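Local atomic coordinates of endo-arabinase (Bacteroides thetaiotaomicron, PDB entry 5C0P), a protein that probably hydrolyses glycosidic bonds in arabinan as a family 43 glycoside hydrolase and binds magnesium. Residues 135-143 with 204-212; 254-263 with 274-282. All blocks are in the same frame, centred on the assembly; numbering follows the deposited sequence.

Contact 1 of 2, residues 135-143 with 204-212; sequences LDGSLYIDK and TDAPFIYRL. With TRS (2-amino-2-hydroxymethyl-propane-1,3-diol), chain J.
Asp136 and Ala206 meet where the CA atoms of the two strands are nearest. Ala206 N donates to Asp136 OD2 at 2.8 Å, on the anti side of that oxygen and 20° out of the carboxylate plane. A Tris molecule, probably from the crystallisation liquor, binds the same group. Its O2 donates to Asp136 OD2 at 2.6 Å, and its O1 donates to Asp136 OD1. Both carboxylate oxygens are thus held. Asp136 is predicted to tune the pKa of the active-site Glu and to orient the proton donor and substrate.

Further along, Ser138 OG donates to Pro207 O at 2.8 Å. A water joins Asp136 O to the same Pro207 O, and another joins Leu139 O to Ile209 O.

Arg211 closes the far end. Its chain bends at chi3 (67°), which turns one face of the guanidinium to Lys143 CA. NH1 of Arg211 donates to Tyr140 OH at 3.0 Å and to a lone pair of Ile141 O at 3.0 Å, both close to the guanidinium plane. A methionine here would probably leave the Tyr140 hydroxyl and Ile141 O without their shared donor. Ile209 CG2 sits over one face of the Tyr140 ring, a CH-pi contact of 3.8 Å to the centroid.

The two strands run nearly parallel, as inner strands of adjacent blades of the five-bladed beta-propeller of this family. Each pairs within its own sheet, 134-141 with 147-153 and 205-211 with 217-224. Pro207 and Ile209 also pack on Cys152 and Leu150 of strand 147-153.

Contact 2 of 2, residues 254-263 with 274-282; sequences LNSDDGGHAM and ISYHAPNSQ. With MG (magnesium ion), chain C; GOL (glycerol), chain I.
Gly260 pairs with His277, and Met263 (a selenomethionine) with Ser275, in the antiparallel hairpin of strands 260-266 and 272-278. The register slips by one residue between these hydrogen-bonded pairs, which makes a beta bulge. Met263 N donates to Ser275 O at 3.0 Å, and Ser275 N returns a bond to Met263 O. Gly260 O lies 3.3 Å above one face of the His277 ring.

Packing is tight at Gly259. Gly259 CA is 2.9 Å from His277 O and also touches Ala278 CB. Next to it, Tyr276 OH donates to the syn lone pair of Asp257 OD2 at 2.6 Å, with the carboxylate at the ring edge and its plane turned 50° from the ring. Asn255 ND2 holds the other oxygen, Asp257 OD1, at 2.8 Å, and also donates to Gly259 O. On the apolar side, Ala262 CB touches Ile274 CD1 at 3.8 Å and also meets Tyr276 CB.

The end from Pro279 to Ser281, entered through the cis peptide bond before Pro279, is looser and partly open to solvent. Asn280 N meets Asp258 OD2 from above the carboxylate plane, and a water links this oxygen to Ser281 OG.

His261 lies within the bulge. Its CG is anti to the backbone N (chi1 -163°), which takes the ring to the magnesium. Four waters and Asp84 complete the magnesium site, to which His261 NE2 binds at 2.2 Å.

Overall arrangement
Contact 1 comes first along the chain and closes before contact 2 opens. Their centres are about 17 Å apart. Contact 1 joins the inner strands of two neighbouring sheets, while contact 2 lies within the next and last sheet of the propeller. They touch near the pocket that holds Tris, probably the active site, where Ala206 CB is 3.3 Å from His261 ND1 and Asp136 OD2 packs against His261 CE1. Phe208 of contact 1 also packs on Met263 of contact 2. The Tris molecule bonds to Asp136, to His261 ND1 and, weakly, to Asp205, so residues of three consecutive sheets meet at one pocket. The magnesium bound by His261 lies beside it.

Contact 1 of 2, residues 135-143 with 204-212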
ATOM      1  N   LEU A 135       3.423  -0.857   9.689  1.00 10.67           N
ATOM      2  CA  LEU A 135       3.850  -0.532   8.337  1.00 10.42           C
ATOM      3  C   LEU A 135       2.715  -0.612   7.340  1.00 10.66           C
ATOM      4  O   LEU A 135       1.626  -1.114   7.649  1.00 10.18           O
ATOM      5  CB  LEU A 135       5.019  -1.424   7.892  1.00 13.23           C
ATOM      6  CG  LEU A 135       4.957  -2.947   8.004  1.00 20.05           C
ATOM      7  CD1 LEU A 135       4.118  -3.589   6.910  1.00 21.38           C
ATOM      8  CD2 LEU A 135       6.369  -3.519   7.967  1.00 22.76           C
ATOM      9  N   ASP A 136       2.985  -0.090   6.146  1.00 10.11           N
ATOM     10  CA  ASP A 136       2.089  -0.196   4.999  1.00 10.50           C
ATOM     11  C   ASP A 136       0.739   0.471   5.232  1.00  9.38           C
ATOM     12  O   ASP A 136      -0.279  -0.011   4.752  1.00 12.34           O
ATOM     13  CB  ASP A 136       1.913  -1.670   4.560  1.00  9.98           C
ATOM     14  CG  ASP A 136       3.166  -2.259   3.930  1.00 14.75           C
ATOM     15  OD1 ASP A 136       4.171  -1.528   3.755  1.00 13.94           O
ATOM     16  OD2 ASP A 136       3.150  -3.465   3.602  1.00 12.63           O
ATOM     17  N   GLY A 137       0.725   1.578   5.975  1.00  8.87           N
ATOM     18  CA  GLY A 137      -0.503   2.333   6.155  1.00 11.45           C
ATOM     19  C   GLY A 137      -1.060   2.830   4.833  1.00 11.81           C
ATOM     20  O   GLY A 137      -0.360   3.500   4.052  1.00 11.66           O
ATOM     21  N   SER A 138      -2.325   2.503   4.577  1.00 10.29           N
ATOM     22  CA  SER A 138      -2.986   2.903   3.340  1.00 10.16           C
ATOM     23  C   SER A 138      -4.295   3.625   3.625  1.00  8.91           C
ATOM     24  O   SER A 138      -4.774   3.649   4.765  1.00  8.95           O
ATOM     25  CB  SER A 138      -3.235   1.686   2.450  1.00 11.24           C
ATOM     26  OG  SER A 138      -4.184   0.811   3.035  1.00 12.76           O
ATOM     27  N   LEU A 139      -4.875   4.212   2.581  1.00  8.50           N
ATOM     28  CA  LEU A 139      -6.092   5.008   2.715  1.00 10.09           C
ATOM     29  C   LEU A 139      -7.214   4.353   1.926  1.00 13.50           C
ATOM     30  O   LEU A 139      -7.049   3.998   0.756  1.00 12.99           O
ATOM     31  CB  LEU A 139      -5.844   6.424   2.188  1.00 10.08           C
ATOM     32  CG  LEU A 139      -7.007   7.416   2.235  1.00 11.17           C
ATOM     33  CD1 LEU A 139      -7.362   7.767   3.660  1.00 12.07           C
ATOM     34  CD2 LEU A 139      -6.653   8.672   1.455  1.00 10.79           C
ATOM     35  N   TYR A 140      -8.340   4.147   2.597  1.00  8.88           N
ATOM     36  CA  TYR A 140      -9.577   3.724   1.952  1.00  9.23           C
ATOM     37  C   TYR A 140     -10.642   4.792   2.190  1.00 10.48           C
ATOM     38  O   TYR A 140     -10.850   5.229   3.325  1.00 11.56           O
ATOM     39  CB  TYR A 140     -10.050   2.366   2.495  1.00 11.35           C
ATOM     40  CG  TYR A 140     -11.456   2.029   2.046  1.00  9.29           C
ATOM     41  CD1 TYR A 140     -11.735   1.776   0.703  1.00 10.42           C
ATOM     42  CD2 TYR A 140     -12.519   2.001   2.949  1.00 10.24           C
ATOM     43  CE1 TYR A 140     -13.022   1.498   0.274  1.00 11.46           C
ATOM     44  CE2 TYR A 140     -13.818   1.714   2.525  1.00  9.63           C
ATOM     45  CZ  TYR A 140     -14.062   1.473   1.188  1.00 11.83           C
ATOM     46  OH  TYR A 140     -15.336   1.198   0.759  1.00 13.75           O
ATOM     47  N   ILE A 141     -11.311   5.220   1.120  1.00 10.15           N
ATOM     48  CA  ILE A 141     -12.412   6.174   1.229  1.00  9.86           C
ATOM     49  C   ILE A 141     -13.715   5.405   1.108  1.00  9.97           C
ATOM     50  O   ILE A 141     -13.988   4.764   0.079  1.00 13.07           O
ATOM     51  CB  ILE A 141     -12.344   7.271   0.141  1.00 10.25           C
ATOM     52  CG1 ILE A 141     -10.983   7.982   0.187  1.00 12.78           C
ATOM     53  CG2 ILE A 141     -13.521   8.242   0.276  1.00 12.36           C
ATOM     54  CD1 ILE A 141     -10.686   8.697   1.514  1.00 13.06           C
ATOM     55  N   ASP A 142     -14.531   5.459   2.157  1.00 11.30           N
ATOM     56  CA  ASP A 142     -15.737   4.645   2.181  1.00 12.01           C
ATOM     57  C   ASP A 142     -16.876   5.245   1.353  1.00 15.30           C
ATOM     58  O   ASP A 142     -16.712   6.300   0.729  1.00 15.36           O
ATOM     59  CB  ASP A 142     -16.149   4.278   3.625  1.00 14.48           C
ATOM     60  CG  ASP A 142     -16.682   5.458   4.428  1.00 18.08           C
ATOM     61  OD1 ASP A 142     -17.170   6.443   3.842  1.00 14.83           O
ATOM     62  OD2 ASP A 142     -16.649   5.375   5.679  1.00 15.70           O
ATOM     63  N   LYS A 143     -18.018   4.569   1.335  1.00 16.94           N
ATOM     64  CA  LYS A 143     -19.137   4.991   0.494  1.00 23.02           C
ATOM     65  C   LYS A 143     -19.628   6.421   0.774  1.00 23.33           C
ATOM     66  O   LYS A 143     -20.145   7.093  -0.120  1.00 26.67           O
ATOM     67  CB  LYS A 143     -20.296   4.004   0.631  1.00 25.57           C
ATOM     68  CG  LYS A 143     -21.424   4.272  -0.344  1.00 32.47           C
ATOM     69  CD  LYS A 143     -22.741   3.691   0.134  1.00 41.31           C
ATOM     70  CE  LYS A 143     -23.917   4.440  -0.482  1.00 43.88           C
ATOM     71  NZ  LYS A 143     -25.130   3.586  -0.593  1.00 42.35           N
ATOM     72  N   THR A 204       2.095 -10.030   7.415  1.00 10.98           N
ATOM     73  CA  THR A 204       1.047  -9.215   6.801  1.00  9.48           C
ATOM     74  C   THR A 204       1.686  -8.002   6.136  1.00 11.85           C
ATOM     75  O   THR A 204       2.407  -7.234   6.789  1.00 13.07           O
ATOM     76  CB  THR A 204      -0.016  -8.718   7.790  1.00 13.54           C
ATOM     77  OG1 THR A 204       0.621  -8.125   8.926  1.00 12.92           O
ATOM     78  CG2 THR A 204      -0.920  -9.852   8.250  1.00 10.52           C
ATOM     79  N   ASP A 205       1.417  -7.847   4.840  1.00 10.87           N
ATOM     80  CA  ASP A 205       1.871  -6.702   4.053  1.00 10.59           C
ATOM     81  C   ASP A 205       0.698  -6.098   3.288  1.00  9.86           C
ATOM     82  O   ASP A 205      -0.244  -6.796   2.907  1.00 10.55           O
ATOM     83  CB  ASP A 205       2.910  -7.133   2.994  1.00  9.90           C
ATOM     84  CG  ASP A 205       4.335  -7.268   3.531  1.00 14.24           C
ATOM     85  OD1 ASP A 205       4.638  -6.848   4.667  1.00 14.74           O
ATOM     86  OD2 ASP A 205       5.189  -7.775   2.764  1.00 13.74           O
ATOM     87  N   ALA A 206       0.768  -4.791   3.056  1.00  8.50           N
ATOM     88  CA  ALA A 206       0.061  -4.151   1.938  1.00  8.92           C
ATOM     89  C   ALA A 206      -1.473  -4.169   1.878  1.00  9.04           C
ATOM     90  O   ALA A 206      -2.028  -4.305   0.797  1.00 12.51           O
ATOM     91  CB  ALA A 206       0.617  -4.717   0.625  1.00 11.51           C
ATOM     92  N   PRO A 207      -2.168  -3.994   3.014  1.00  8.48           N
ATOM     93  CA  PRO A 207      -3.631  -3.989   2.894  1.00  8.76           C
ATOM     94  C   PRO A 207      -4.163  -2.875   1.983  1.00 10.73           C
ATOM     95  O   PRO A 207      -3.720  -1.728   2.054  1.00 10.89           O
ATOM     96  CB  PRO A 207      -4.095  -3.745   4.334  1.00  9.91           C
ATOM     97  CG  PRO A 207      -2.933  -3.034   4.984  1.00 10.36           C
ATOM     98  CD  PRO A 207      -1.717  -3.645   4.370  1.00 11.91           C
ATOM     99  N   PHE A 208      -5.127  -3.229   1.138  1.00  9.71           N
ATOM    100  CA  PHE A 208      -5.751  -2.279   0.238  1.00  9.46           C
ATOM    101  C   PHE A 208      -7.175  -2.731  -0.032  1.00  9.66           C
ATOM    102  O   PHE A 208      -7.393  -3.871  -0.432  1.00 11.59           O
ATOM    103  CB  PHE A 208      -4.970  -2.198  -1.075  1.00 12.32           C
ATOM    104  CG  PHE A 208      -5.442  -1.083  -1.973  1.00 14.15           C
ATOM    105  CD1 PHE A 208      -4.964   0.211  -1.807  1.00 14.60           C
ATOM    106  CD2 PHE A 208      -6.384  -1.324  -2.952  1.00 15.64           C
ATOM    107  CE1 PHE A 208      -5.410   1.246  -2.620  1.00 15.45           C
ATOM    108  CE2 PHE A 208      -6.847  -0.299  -3.766  1.00 14.37           C
ATOM    109  CZ  PHE A 208      -6.354   0.984  -3.609  1.00 16.57           C
ATOM    110  N   ILE A 209      -8.145  -1.840   0.166  1.00  8.24           N
ATOM    111  CA  ILE A 209      -9.542  -2.191  -0.059  1.00 10.01           C
ATOM    112  C   ILE A 209     -10.065  -1.589  -1.360  1.00 11.65           C
ATOM    113  O   ILE A 209      -9.802  -0.423  -1.670  1.00 10.63           O
ATOM    114  CB  ILE A 209     -10.443  -1.738   1.124  1.00 10.82           C
ATOM    115  CG1 ILE A 209     -10.132  -2.559   2.381  1.00 10.74           C
ATOM    116  CG2 ILE A 209     -11.918  -1.870   0.767  1.00 12.65           C
ATOM    117  CD1 ILE A 209     -10.833  -2.050   3.664  1.00 10.40           C
ATOM    118  N   TYR A 210     -10.804  -2.402  -2.112  1.00 10.63           N
ATOM    119  CA  TYR A 210     -11.556  -1.932  -3.272  1.00  9.57           C
ATOM    120  C   TYR A 210     -13.038  -2.221  -3.043  1.00 10.48           C
ATOM    121  O   TYR A 210     -13.414  -3.349  -2.720  1.00 11.79           O
ATOM    122  CB  TYR A 210     -11.077  -2.652  -4.530  1.00 11.37           C
ATOM    123  CG  TYR A 210     -11.768  -2.191  -5.791  1.00 12.75           C
ATOM    124  CD1 TYR A 210     -11.401  -1.001  -6.406  1.00 14.69           C
ATOM    125  CD2 TYR A 210     -12.768  -2.949  -6.374  1.00 17.75           C
ATOM    126  CE1 TYR A 210     -12.026  -0.567  -7.566  1.00 17.17           C
ATOM    127  CE2 TYR A 210     -13.402  -2.524  -7.532  1.00 20.75           C
ATOM    128  CZ  TYR A 210     -13.025  -1.335  -8.120  1.00 18.06           C
ATOM    129  OH  TYR A 210     -13.659  -0.917  -9.275  1.00 19.28           O
ATOM    130  N   ARG A 211     -13.882  -1.207  -3.216  1.00  9.86           N
ATOM    131  CA  ARG A 211     -15.313  -1.355  -2.993  1.00 11.86           C
ATOM    132  C   ARG A 211     -16.022  -1.661  -4.305  1.00 13.93           C
ATOM    133  O   ARG A 211     -15.851  -0.940  -5.291  1.00 14.64           O
ATOM    134  CB  ARG A 211     -15.905  -0.080  -2.382  1.00 10.62           C
ATOM    135  CG  ARG A 211     -17.392  -0.185  -2.086  1.00 12.62           C
ATOM    136  CD  ARG A 211     -17.947   1.075  -1.443  1.00 16.21           C
ATOM    137  NE  ARG A 211     -17.929   2.234  -2.335  1.00 17.07           N
ATOM    138  CZ  ARG A 211     -17.071   3.245  -2.243  1.00 16.74           C
ATOM    139  NH1 ARG A 211     -16.133   3.244  -1.302  1.00 14.58           N
ATOM    140  NH2 ARG A 211     -17.144   4.254  -3.103  1.00 17.43           N
ATOM    141  N   LEU A 212     -16.816  -2.727  -4.312  1.00 12.09           N
ATOM    142  CA  LEU A 212     -17.593  -3.097  -5.484  1.00 11.41           C
ATOM    143  C   LEU A 212     -18.854  -2.252  -5.594  1.00 13.12           C
ATOM    144  O   LEU A 212     -19.265  -1.608  -4.623  1.00 14.99           O
ATOM    145  CB  LEU A 212     -17.984  -4.572  -5.398  1.00 14.43           C
ATOM    146  CG  LEU A 212     -16.806  -5.518  -5.211  1.00 15.34           C
ATOM    147  CD1 LEU A 212     -17.294  -6.963  -5.139  1.00 21.54           C
ATOM    148  CD2 LEU A 212     -15.818  -5.351  -6.356  1.00 17.86           C
TER
HETATM  149  C   TRS J 409       7.251  -3.917   2.584  1.00 17.88           C
HETATM  150  C1  TRS J 409       7.034  -3.589   4.058  1.00 16.28           C
HETATM  151  C2  TRS J 409       6.004  -3.515   1.806  1.00 15.21           C
HETATM  152  C3  TRS J 409       8.518  -3.238   2.049  1.00 17.57           C
HETATM  153  N   TRS J 409       7.447  -5.365   2.455  1.00 15.52           N
HETATM  154  O1  TRS J 409       6.934  -2.192   4.276  1.00 23.31           O
HETATM  155  O2  TRS J 409       4.946  -4.434   2.024  1.00 12.26           O
HETATM  156  O3  TRS J 409       8.874  -3.712   0.754  1.00 16.22           O
HETATM  157  O   HOH W   1      -0.976  -1.043   2.351  1.00 12.36           O
HETATM  158  O   HOH W   2      -8.066   1.163  -0.095  0.51 13.90           O
HETATM  159  O   HOH W   3     -14.705   6.187  -2.740  1.00 43.01           O

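Contact 2 of 2, residues 254-263 with 274-282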
ATOM      1  N   LEU A 254      -3.909 -14.847  -5.853  1.00 13.83           N
ATOM      2  CA  LEU A 254      -4.187 -14.352  -7.197  1.00 13.75           C
ATOM      3  C   LEU A 254      -3.100 -14.775  -8.175  1.00 17.38           C
ATOM      4  O   LEU A 254      -3.347 -14.890  -9.374  1.00 17.48           O
ATOM      5  CB  LEU A 254      -4.279 -12.830  -7.206  1.00 14.93           C
ATOM      6  CG  LEU A 254      -5.617 -12.150  -6.926  1.00 20.93           C
ATOM      7  CD1 LEU A 254      -6.148 -12.503  -5.562  1.00 25.51           C
ATOM      8  CD2 LEU A 254      -5.463 -10.652  -7.067  1.00 17.37           C
ATOM      9  N   ASN A 255      -1.891 -14.987  -7.658  1.00 14.72           N
ATOM     10  CA  ASN A 255      -0.706 -15.093  -8.505  1.00 13.81           C
ATOM     11  C   ASN A 255       0.276 -16.156  -8.030  1.00 13.54           C
ATOM     12  O   ASN A 255       0.254 -16.548  -6.859  1.00 14.59           O
ATOM     13  CB  ASN A 255       0.001 -13.734  -8.561  1.00 12.42           C
ATOM     14  CG  ASN A 255       0.458 -13.257  -7.190  1.00 15.08           C
ATOM     15  OD1 ASN A 255      -0.223 -13.464  -6.177  1.00 13.21           O
ATOM     16  ND2 ASN A 255       1.622 -12.625  -7.150  1.00 12.51           N
ATOM     17  N   SER A 256       1.138 -16.609  -8.941  1.00 14.36           N
ATOM     18  CA  SER A 256       2.162 -17.595  -8.633  1.00 14.53           C
ATOM     19  C   SER A 256       3.520 -17.139  -9.129  1.00 13.53           C
ATOM     20  O   SER A 256       4.422 -17.956  -9.325  1.00 16.76           O
ATOM     21  CB  SER A 256       1.814 -18.939  -9.266  1.00 18.30           C
ATOM     22  OG  SER A 256       0.687 -19.511  -8.628  1.00 24.74           O
ATOM     23  N   ASP A 257       3.671 -15.832  -9.322  1.00 12.96           N
ATOM     24  CA  ASP A 257       4.911 -15.285  -9.853  1.00 14.02           C
ATOM     25  C   ASP A 257       5.844 -14.664  -8.801  1.00 13.03           C
ATOM     26  O   ASP A 257       6.744 -13.897  -9.154  1.00 13.85           O
ATOM     27  CB  ASP A 257       4.614 -14.268 -10.965  1.00 13.39           C
ATOM     28  CG  ASP A 257       3.714 -13.142 -10.511  1.00 14.02           C
ATOM     29  OD1 ASP A 257       3.401 -13.073  -9.306  1.00 13.44           O
ATOM     30  OD2 ASP A 257       3.334 -12.314 -11.373  1.00 15.95           O
ATOM     31  N   ASP A 258       5.638 -15.016  -7.530  1.00 12.45           N
ATOM     32  CA  ASP A 258       6.468 -14.518  -6.427  1.00 11.52           C
ATOM     33  C   ASP A 258       6.335 -13.005  -6.318  1.00 12.90           C
ATOM     34  O   ASP A 258       7.261 -12.316  -5.903  1.00 14.66           O
ATOM     35  CB  ASP A 258       7.942 -14.940  -6.619  1.00 12.95           C
ATOM     36  CG  ASP A 258       8.800 -14.703  -5.387  1.00 15.70           C
ATOM     37  OD1 ASP A 258       8.325 -14.982  -4.273  1.00 14.61           O
ATOM     38  OD2 ASP A 258       9.965 -14.248  -5.537  1.00 14.27           O
ATOM     39  N   GLY A 259       5.163 -12.494  -6.681  1.00 12.44           N
ATOM     40  CA  GLY A 259       4.914 -11.066  -6.643  1.00 10.73           C
ATOM     41  C   GLY A 259       3.949 -10.645  -5.556  1.00  9.27           C
ATOM     42  O   GLY A 259       3.160 -11.449  -5.060  1.00 10.59           O
ATOM     43  N   GLY A 260       3.984  -9.370  -5.181  1.00  7.87           N
ATOM     44  CA  GLY A 260       3.044  -8.892  -4.182  1.00  8.94           C
ATOM     45  C   GLY A 260       3.085  -7.397  -3.953  1.00 10.24           C
ATOM     46  O   GLY A 260       3.674  -6.648  -4.736  1.00  9.68           O
ATOM     47  N   HIS A 261       2.463  -6.982  -2.852  1.00 10.01           N
ATOM     48  CA  HIS A 261       2.190  -5.579  -2.536  1.00  9.25           C
ATOM     49  C   HIS A 261       1.428  -4.907  -3.673  1.00  9.55           C
ATOM     50  O   HIS A 261       1.958  -4.060  -4.412  1.00  8.79           O
ATOM     51  CB  HIS A 261       3.447  -4.792  -2.145  1.00  9.49           C
ATOM     52  CG  HIS A 261       3.136  -3.506  -1.440  1.00  8.40           C
ATOM     53  ND1 HIS A 261       3.481  -3.278  -0.126  1.00  9.32           N
ATOM     54  CD2 HIS A 261       2.475  -2.405  -1.857  1.00  9.83           C
ATOM     55  CE1 HIS A 261       3.059  -2.075   0.230  1.00 10.76           C
ATOM     56  NE2 HIS A 261       2.441  -1.525  -0.795  1.00  9.96           N
ATOM     57  N   ALA A 262       0.167  -5.304  -3.798  1.00 10.27           N
ATOM     58  CA  ALA A 262      -0.682  -4.900  -4.910  1.00 10.15           C
ATOM     59  C   ALA A 262      -1.678  -3.831  -4.516  1.00  9.10           C
ATOM     60  O   ALA A 262      -2.103  -3.740  -3.358  1.00 12.29           O
ATOM     61  CB  ALA A 262      -1.433  -6.106  -5.461  1.00 12.33           C
HETATM   62  N   MSE A 263      -2.052  -3.020  -5.498  1.00  7.93           N
HETATM   63  CA  MSE A 263      -3.217  -2.158  -5.382  1.00 10.01           C
HETATM   64  C   MSE A 263      -3.949  -2.201  -6.726  1.00 11.86           C
HETATM   65  O   MSE A 263      -3.404  -2.673  -7.737  1.00 10.01           O
HETATM   66  CB  MSE A 263      -2.827  -0.727  -4.966  1.00  9.51           C
HETATM   67  CG  MSE A 263      -1.726  -0.100  -5.824  1.00 13.24           C
HETATM   68 SE   MSE A 263      -2.341   0.678  -7.507  0.64 12.07          SE
HETATM   69  CE  MSE A 263      -3.390   2.136  -6.757  1.00 13.69           C
ATOM     70  N   ILE A 274      -4.444  -3.904 -11.972  1.00 10.61           N
ATOM     71  CA  ILE A 274      -3.690  -4.192 -10.754  1.00  9.18           C
ATOM     72  C   ILE A 274      -2.227  -3.805 -10.976  1.00  9.55           C
ATOM     73  O   ILE A 274      -1.709  -3.926 -12.083  1.00 11.16           O
ATOM     74  CB  ILE A 274      -3.833  -5.676 -10.323  1.00 10.86           C
ATOM     75  CG1 ILE A 274      -3.193  -5.920  -8.946  1.00 11.30           C
ATOM     76  CG2 ILE A 274      -3.244  -6.609 -11.372  1.00 12.22           C
ATOM     77  CD1 ILE A 274      -3.579  -7.270  -8.325  1.00 15.62           C
ATOM     78  N   SER A 275      -1.592  -3.302  -9.923  1.00  9.14           N
ATOM     79  CA  SER A 275      -0.166  -2.986  -9.938  1.00  9.54           C
ATOM     80  C   SER A 275       0.505  -3.641  -8.734  1.00  9.24           C
ATOM     81  O   SER A 275       0.052  -3.473  -7.590  1.00  9.94           O
ATOM     82  CB  SER A 275       0.029  -1.465  -9.884  1.00 10.23           C
ATOM     83  OG  SER A 275       1.402  -1.110  -9.758  1.00 10.99           O
ATOM     84  N   TYR A 276       1.586  -4.379  -8.985  1.00  9.92           N
ATOM     85  CA  TYR A 276       2.345  -5.035  -7.918  1.00  9.47           C
ATOM     86  C   TYR A 276       3.756  -5.278  -8.411  1.00  8.97           C
ATOM     87  O   TYR A 276       4.035  -5.048  -9.575  1.00 11.41           O
ATOM     88  CB  TYR A 276       1.686  -6.354  -7.493  1.00 10.18           C
ATOM     89  CG  TYR A 276       1.630  -7.462  -8.526  1.00  9.54           C
ATOM     90  CD1 TYR A 276       2.558  -8.498  -8.521  1.00  8.65           C
ATOM     91  CD2 TYR A 276       0.608  -7.502  -9.465  1.00 12.22           C
ATOM     92  CE1 TYR A 276       2.482  -9.538  -9.445  1.00 13.33           C
ATOM     93  CE2 TYR A 276       0.521  -8.536 -10.394  1.00 11.27           C
ATOM     94  CZ  TYR A 276       1.464  -9.541 -10.379  1.00 11.17           C
ATOM     95  OH  TYR A 276       1.366 -10.567 -11.302  1.00 13.62           O
ATOM     96  N   HIS A 277       4.656  -5.751  -7.551  1.00  8.50           N
ATOM     97  CA  HIS A 277       5.991  -6.076  -8.052  1.00  9.21           C
ATOM     98  C   HIS A 277       6.200  -7.575  -8.101  1.00  9.83           C
ATOM     99  O   HIS A 277       5.607  -8.312  -7.318  1.00 10.21           O
ATOM    100  CB  HIS A 277       7.104  -5.407  -7.227  1.00  9.70           C
ATOM    101  CG  HIS A 277       7.320  -6.033  -5.882  1.00 10.13           C
ATOM    102  ND1 HIS A 277       6.854  -5.467  -4.718  1.00 10.60           N
ATOM    103  CD2 HIS A 277       7.934  -7.187  -5.521  1.00 10.86           C
ATOM    104  CE1 HIS A 277       7.179  -6.237  -3.692  1.00  9.59           C
ATOM    105  NE2 HIS A 277       7.830  -7.294  -4.159  1.00 10.71           N
ATOM    106  N   ALA A 278       7.035  -8.024  -9.030  1.00 10.22           N
ATOM    107  CA  ALA A 278       7.444  -9.422  -9.096  1.00  9.72           C
ATOM    108  C   ALA A 278       8.804  -9.482  -9.765  1.00  9.40           C
ATOM    109  O   ALA A 278       9.158  -8.585 -10.524  1.00 13.04           O
ATOM    110  CB  ALA A 278       6.432 -10.237  -9.892  1.00 11.85           C
ATOM    111  N   PRO A 279       9.609 -10.511  -9.457  1.00 11.78           N
ATOM    112  CA  PRO A 279       9.475 -11.436  -8.334  1.00 12.30           C
ATOM    113  C   PRO A 279       9.838 -10.651  -7.077  1.00 11.36           C
ATOM    114  O   PRO A 279       9.891  -9.413  -7.127  1.00 13.81           O
ATOM    115  CB  PRO A 279      10.539 -12.497  -8.636  1.00 12.89           C
ATOM    116  CG  PRO A 279      11.595 -11.748  -9.356  1.00 12.73           C
ATOM    117  CD  PRO A 279      10.868 -10.717 -10.188  1.00 12.74           C
ATOM    118  N   ASN A 280      10.098 -11.339  -5.971  1.00 12.74           N
ATOM    119  CA  ASN A 280      10.224 -10.637  -4.697  1.00 11.71           C
ATOM    120  C   ASN A 280      11.668 -10.383  -4.263  1.00 12.82           C
ATOM    121  O   ASN A 280      11.920  -9.911  -3.157  1.00 14.99           O
ATOM    122  CB  ASN A 280       9.445 -11.368  -3.602  1.00 11.11           C
ATOM    123  CG  ASN A 280       9.255 -10.518  -2.359  1.00 10.23           C
ATOM    124  OD1 ASN A 280       8.919  -9.329  -2.449  1.00 12.19           O
ATOM    125  ND2 ASN A 280       9.492 -11.113  -1.190  1.00 13.13           N
ATOM    126  N   SER A 281      12.615 -10.696  -5.137  1.00 13.16           N
ATOM    127  CA  SER A 281      14.020 -10.440  -4.842  1.00 14.29           C
ATOM    128  C   SER A 281      14.811 -10.266  -6.126  1.00 16.51           C
ATOM    129  O   SER A 281      14.387 -10.727  -7.189  1.00 16.93           O
ATOM    130  CB  SER A 281      14.615 -11.585  -4.012  1.00 16.02           C
ATOM    131  OG  SER A 281      14.520 -12.815  -4.707  1.00 18.31           O
ATOM    132  N   GLN A 282      15.960  -9.595  -6.009  1.00 16.03           N
ATOM    133  CA  GLN A 282      16.948  -9.449  -7.081  1.00 19.27           C
ATOM    134  C   GLN A 282      16.515  -8.558  -8.237  1.00 19.88           C
ATOM    135  O   GLN A 282      17.236  -7.632  -8.604  1.00 19.82           O
ATOM    136  CB  GLN A 282      17.420 -10.809  -7.612  1.00 21.35           C
ATOM    137  CG  GLN A 282      18.116 -11.661  -6.574  1.00 27.36           C
TER
HETATM  138 MG    MG C 402       1.567   0.494  -0.906  1.00  6.93          MG
HETATM  139  C1  GOL I 408      -3.217 -10.384 -13.047  1.00 44.68           C
HETATM  140  C2  GOL I 408      -3.527 -11.127 -11.751  1.00 41.34           C
HETATM  141  O2  GOL I 408      -4.542 -10.447 -11.049  1.00 45.20           O
HETATM  142  C3  GOL I 408      -2.282 -11.192 -10.881  1.00 38.95           C
HETATM  143  O3  GOL I 408      -1.349 -12.065 -11.473  1.00 38.82           O
HETATM  144  O   HOH W   4      12.150 -14.023  -3.870  1.00 19.62           O
HETATM  145  O   HOH W   5       0.438  -0.139  -2.584  1.00 11.70           O
HETATM  146  O   HOH W   6       3.254   1.097  -2.013  1.00 10.51           O
HETATM  147  O   HOH W   7      -0.236   0.206   0.132  1.00 11.36           O
HETATM  148  O   HOH W   8       2.389   0.952   0.994  1.00 10.38           O